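Long-range contact in glutathione S-transferase-3 (Necator americanus, PDB 3W8S), which probably conjugates glutathione to electrophilic compounds, releasing a halide from halogenated ones, as a sigma-class transferase of a hookworm parasite: residues R12-L24 against L153-E166. Numbering follows the deposited sequence.
Sequences RGAAEIIRQIFVL and LTFADLYLAECASE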
loop_
_atom_site.group_PDB
_atom_site.type_symbol
_atom_site.label_atom_id
_atom_site.label_comp_id
_atom_site.label_asym_id
_atom_site.label_seq_id
_atom_site.Cartn_x
_atom_site.Cartn_y
_atom_site.Cartn_z
ATOM N N ARG A 12 -1.131 17.966 8.101
ATOM C CA ARG A 12 -0.184 17.478 7.088
ATOM C C ARG A 12 -0.623 16.046 6.828
ATOM O O ARG A 12 -1.047 15.734 5.722
ATOM C CB ARG A 12 1.275 17.589 7.599
ATOM C CG ARG A 12 1.759 19.039 7.733
ATOM C CD ARG A 12 3.074 19.089 8.570
ATOM N NE ARG A 12 2.710 19.433 9.959
ATOM C CZ ARG A 12 2.884 18.559 10.930
ATOM N NH1 ARG A 12 3.408 17.433 10.595
ATOM N NH2 ARG A 12 2.559 18.785 12.178
ATOM N N GLY A 13 -0.528 15.209 7.866
ATOM C CA GLY A 13 -1.078 13.829 7.890
ATOM C C GLY A 13 -0.695 13.094 6.610
ATOM O O GLY A 13 0.470 13.217 6.060
ATOM N N ALA A 14 -1.703 12.391 6.087
ATOM C CA ALA A 14 -1.505 11.480 4.958
ATOM C C ALA A 14 -1.465 12.237 3.584
ATOM O O ALA A 14 -1.099 11.642 2.582
ATOM C CB ALA A 14 -2.580 10.363 4.975
ATOM N N ALA A 15 -1.789 13.552 3.560
ATOM C CA ALA A 15 -1.824 14.325 2.315
ATOM C C ALA A 15 -0.499 14.989 2.025
ATOM O O ALA A 15 -0.298 15.492 0.917
ATOM C CB ALA A 15 -2.898 15.413 2.397
ATOM N N GLU A 16 0.377 15.117 3.021
ATOM C CA GLU A 16 1.476 16.137 2.917
ATOM C C GLU A 16 2.473 15.824 1.799
ATOM O O GLU A 16 2.961 16.720 1.140
ATOM C CB GLU A 16 2.214 16.176 4.266
ATOM C CG GLU A 16 3.367 17.168 4.402
ATOM C CD GLU A 16 3.037 18.614 3.992
ATOM O OE1 GLU A 16 1.884 19.052 4.064
ATOM O OE2 GLU A 16 4.012 19.332 3.625
ATOM N N ILE A 17 2.796 14.537 1.579
ATOM C CA ILE A 17 3.755 14.215 0.487
ATOM C C ILE A 17 3.198 14.551 -0.895
ATOM O O ILE A 17 3.917 15.029 -1.793
ATOM C CB ILE A 17 4.217 12.729 0.518
ATOM C CG1 ILE A 17 4.990 12.438 1.822
ATOM C CG2 ILE A 17 5.095 12.394 -0.689
ATOM C CD1 ILE A 17 5.832 13.516 2.500
ATOM N N ILE A 18 1.898 14.313 -1.065
ATOM C CA ILE A 18 1.235 14.697 -2.309
ATOM C C ILE A 18 1.427 16.232 -2.537
ATOM O O ILE A 18 1.760 16.642 -3.663
ATOM C CB ILE A 18 -0.267 14.367 -2.270
ATOM C CG1 ILE A 18 -0.482 12.811 -2.213
ATOM C CG2 ILE A 18 -1.001 14.951 -3.489
ATOM C CD1 ILE A 18 -1.785 12.432 -1.482
ATOM N N ARG A 19 1.212 17.060 -1.495
ATOM C CA ARG A 19 1.436 18.539 -1.594
ATOM C C ARG A 19 2.867 18.859 -1.981
ATOM O O ARG A 19 3.123 19.737 -2.853
ATOM C CB ARG A 19 1.150 19.167 -0.223
ATOM C CG ARG A 19 -0.311 18.983 0.184
ATOM C CD ARG A 19 -0.580 19.869 1.379
ATOM N NE ARG A 19 -1.937 19.682 1.967
ATOM C CZ ARG A 19 -2.190 19.108 3.164
ATOM N NH1 ARG A 19 -1.193 18.575 3.904
ATOM N NH2 ARG A 19 -3.501 19.008 3.584
ATOM N N GLN A 20 3.811 18.127 -1.368
ATOM C CA GLN A 20 5.235 18.391 -1.671
ATOM C C GLN A 20 5.620 17.995 -3.107
ATOM O O GLN A 20 6.529 18.625 -3.705
ATOM C CB GLN A 20 6.149 17.685 -0.681
ATOM C CG GLN A 20 5.891 18.191 0.725
ATOM C CD GLN A 20 6.793 17.568 1.758
ATOM O OE1 GLN A 20 7.664 16.776 1.400
ATOM N NE2 GLN A 20 6.635 17.972 3.063
ATOM N N ILE A 21 4.984 16.954 -3.654
ATOM C CA ILE A 21 5.198 16.613 -5.074
ATOM C C ILE A 21 4.715 17.736 -6.021
ATOM O O ILE A 21 5.460 18.143 -6.938
ATOM C CB ILE A 21 4.595 15.273 -5.478
ATOM C CG1 ILE A 21 5.283 14.124 -4.682
ATOM C CG2 ILE A 21 4.786 15.041 -6.986
ATOM C CD1 ILE A 21 4.371 12.886 -4.554
ATOM N N PHE A 22 3.545 18.276 -5.743
ATOM C CA PHE A 22 3.050 19.478 -6.489
ATOM C C PHE A 22 4.034 20.623 -6.313
ATOM O O PHE A 22 4.378 21.290 -7.298
ATOM C CB PHE A 22 1.666 19.926 -6.009
ATOM C CG PHE A 22 0.549 19.082 -6.521
ATOM C CD1 PHE A 22 0.318 18.962 -7.892
ATOM C CD2 PHE A 22 -0.322 18.442 -5.645
ATOM C CE1 PHE A 22 -0.717 18.131 -8.378
ATOM C CE2 PHE A 22 -1.371 17.636 -6.127
ATOM C CZ PHE A 22 -1.603 17.512 -7.502
ATOM N N VAL A 23 4.506 20.831 -5.084
ATOM C CA VAL A 23 5.504 21.904 -4.817
ATOM C C VAL A 23 6.764 21.764 -5.695
ATOM O O VAL A 23 7.154 22.717 -6.448
ATOM C CB VAL A 23 5.855 22.028 -3.322
ATOM C CG1 VAL A 23 7.094 22.908 -3.136
ATOM C CG2 VAL A 23 4.669 22.601 -2.565
ATOM N N LEU A 24 7.347 20.579 -5.692
ATOM C CA LEU A 24 8.519 20.336 -6.477
ATOM C C LEU A 24 8.273 20.484 -7.962
ATOM O O LEU A 24 9.209 20.847 -8.719
ATOM C CB LEU A 24 9.049 18.887 -6.212
ATOM C CG LEU A 24 9.681 18.639 -4.811
ATOM C CD1 LEU A 24 9.852 17.121 -4.607
ATOM C CD2 LEU A 24 11.041 19.252 -4.531
ATOM N N LEU A 153 15.950 12.438 -6.521
ATOM C CA LEU A 153 14.871 12.459 -5.575
ATOM C C LEU A 153 13.652 11.706 -6.095
ATOM O O LEU A 153 13.249 11.896 -7.235
ATOM C CB LEU A 153 14.503 13.936 -5.405
ATOM C CG LEU A 153 13.526 14.225 -4.249
ATOM C CD1 LEU A 153 14.270 14.090 -2.936
ATOM C CD2 LEU A 153 13.029 15.661 -4.407
ATOM N N THR A 154 13.047 10.862 -5.262
ATOM C CA THR A 154 11.755 10.276 -5.584
ATOM C C THR A 154 10.819 10.479 -4.383
ATOM O O THR A 154 11.255 10.915 -3.334
ATOM C CB THR A 154 11.873 8.765 -5.864
ATOM O OG1 THR A 154 12.265 8.057 -4.642
ATOM C CG2 THR A 154 12.886 8.528 -7.049
ATOM N N PHE A 155 9.534 10.173 -4.542
ATOM C CA PHE A 155 8.645 10.367 -3.419
ATOM C C PHE A 155 8.949 9.394 -2.251
ATOM O O PHE A 155 8.535 9.653 -1.133
ATOM C CB PHE A 155 7.148 10.413 -3.822
ATOM C CG PHE A 155 6.564 9.101 -4.266
ATOM C CD1 PHE A 155 6.821 8.555 -5.531
ATOM C CD2 PHE A 155 5.703 8.410 -3.423
ATOM C CE1 PHE A 155 6.237 7.366 -5.964
ATOM C CE2 PHE A 155 5.157 7.172 -3.851
ATOM C CZ PHE A 155 5.435 6.638 -5.113
ATOM N N ALA A 156 9.689 8.300 -2.503
ATOM C CA ALA A 156 10.133 7.540 -1.329
ATOM C C ALA A 156 11.023 8.415 -0.415
ATOM O O ALA A 156 10.880 8.351 0.801
ATOM C CB ALA A 156 10.875 6.238 -1.726
ATOM N N ASP A 157 11.935 9.204 -1.002
ATOM C CA ASP A 157 12.818 10.117 -0.232
ATOM C C ASP A 157 11.922 11.086 0.555
ATOM O O ASP A 157 12.133 11.404 1.766
ATOM C CB ASP A 157 13.713 10.925 -1.210
ATOM C CG ASP A 157 14.721 10.067 -1.860
ATOM O OD1 ASP A 157 15.489 9.436 -1.089
ATOM O OD2 ASP A 157 14.811 9.984 -3.138
ATOM N N LEU A 158 10.865 11.525 -0.104
ATOM C CA LEU A 158 10.035 12.567 0.558
ATOM C C LEU A 158 9.339 11.975 1.817
ATOM O O LEU A 158 9.290 12.653 2.838
ATOM C CB LEU A 158 8.964 13.147 -0.418
ATOM C CG LEU A 158 9.507 13.859 -1.668
ATOM C CD1 LEU A 158 8.285 14.215 -2.553
ATOM C CD2 LEU A 158 10.197 15.180 -1.202
ATOM N N TYR A 159 8.730 10.772 1.736
ATOM C CA TYR A 159 8.055 10.169 2.927
ATOM C C TYR A 159 9.071 10.019 4.091
ATOM O O TYR A 159 8.756 10.308 5.266
ATOM C CB TYR A 159 7.403 8.775 2.611
ATOM C CG TYR A 159 5.991 8.893 1.993
ATOM C CD1 TYR A 159 4.901 9.275 2.785
ATOM C CD2 TYR A 159 5.729 8.637 0.611
ATOM C CE1 TYR A 159 3.590 9.383 2.253
ATOM C CE2 TYR A 159 4.384 8.771 0.081
ATOM C CZ TYR A 159 3.345 9.147 0.918
ATOM O OH TYR A 159 1.993 9.308 0.511
ATOM N N LEU A 160 10.267 9.526 3.777
ATOM C CA LEU A 160 11.225 9.211 4.842
ATOM C C LEU A 160 11.703 10.497 5.501
ATOM O O LEU A 160 11.624 10.615 6.725
ATOM C CB LEU A 160 12.438 8.411 4.280
ATOM C CG LEU A 160 13.619 8.189 5.236
ATOM C CD1 LEU A 160 13.194 7.413 6.513
ATOM C CD2 LEU A 160 14.793 7.532 4.545
ATOM N N ALA A 161 12.140 11.495 4.709
ATOM C CA ALA A 161 12.654 12.761 5.289
ATOM C C ALA A 161 11.599 13.497 6.114
ATOM O O ALA A 161 11.886 14.093 7.158
ATOM C CB ALA A 161 13.146 13.673 4.145
ATOM N N GLU A 162 10.365 13.522 5.638
ATOM C CA GLU A 162 9.308 14.259 6.341
ATOM C C GLU A 162 9.004 13.583 7.717
ATOM O O GLU A 162 8.901 14.228 8.763
ATOM C CB GLU A 162 8.039 14.327 5.467
ATOM C CG GLU A 162 6.878 14.999 6.198
ATOM C CD GLU A 162 6.982 16.550 6.249
ATOM O OE1 GLU A 162 7.855 17.153 5.587
ATOM O OE2 GLU A 162 6.169 17.158 6.971
ATOM N N CYS A 163 8.871 12.283 7.690
ATOM C CA CYS A 163 8.572 11.562 8.877
ATOM C C CYS A 163 9.764 11.624 9.835
ATOM O O CYS A 163 9.590 11.933 10.992
ATOM C CB CYS A 163 8.205 10.147 8.462
ATOM S SG CYS A 163 9.178 8.835 9.227
ATOM N N ALA A 164 10.982 11.421 9.361
ATOM C CA ALA A 164 12.169 11.560 10.262
ATOM C C ALA A 164 12.238 13.032 10.832
ATOM O O ALA A 164 12.367 13.224 12.059
ATOM C CB ALA A 164 13.469 11.190 9.502
ATOM N N SER A 165 12.076 14.062 9.973
ATOM C CA SER A 165 12.224 15.439 10.461
ATOM C C SER A 165 11.133 15.804 11.444
ATOM O O SER A 165 11.395 16.470 12.442
ATOM C CB SER A 165 12.304 16.445 9.317
ATOM O OG SER A 165 13.408 16.046 8.511
ATOM N N GLU A 166 9.922 15.353 11.188
ATOM C CA GLU A 166 8.833 15.690 12.059
ATOM C C GLU A 166 8.894 14.993 13.403
ATOM O O GLU A 166 8.681 15.639 14.450
ATOM C CB GLU A 166 7.460 15.417 11.371
ATOM C CG GLU A 166 7.226 16.423 10.204
ATOM C CD GLU A 166 7.162 17.900 10.668
ATOM O OE1 GLU A 166 6.555 18.129 11.743
ATOM O OE2 GLU A 166 7.718 18.821 9.972
HETATM O O HOH W 1 4.280 15.834 8.260
HETATM O O HOH W 2 0.975 12.057 0.979
HETATM O O HOH W 3 0.361 8.912 2.525
HETATM O O HOH W 4 9.998 15.376 2.520
#
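The amide of Q20 bridges two like-charged carboxylates, E16 and E162, deep between the thioredoxin-like and all-helical domains of this GST. Q20 NE2 donates to E162 OE1 at 2.9 Å. The oxygen lies in the amide plane, but the amide nitrogen stands well above the E162 carboxylate plane. E16 OE2 accepts a second bond from Q20 NE2, 3.0 Å, through its anti lone pair. E16 OE2 and E162 OE2 are 4.5 Å apart. R201 pairs with both, R189 pairs with E162, and W197 donates to E16.

R12 extends this polar end. Its NH1 reaches E162 OE2 through a water. E166 OE1 lies over one face of the R12 guanidinium, 3.4 Å from NH1, so this salt bridge is charge attraction alone. K169 also pairs with E166, and T204 O accepts from R12 NH2.

Apolar side chains pack beside this network. I17 is a knob among F155, L158, Y159 and E162. Its CG1 sits over the Y159 ring, 3.5 Å from the centroid, a CH-pi contact. L158 fits back among I17, Q20, I21 and L24. L24 CD1 meets L153 CD2 at 3.5 Å. Two waters each link Y159 OH to A14 O; the A14 side chain lies about 5 Å from the bound glutathione.

The axes of segments 16-24 and 155-166 cross at 123°. The interface thus joins an apolar core to a charge network, in which the arginines probably offset the repulsion between the glutamates and favour their ionised forms.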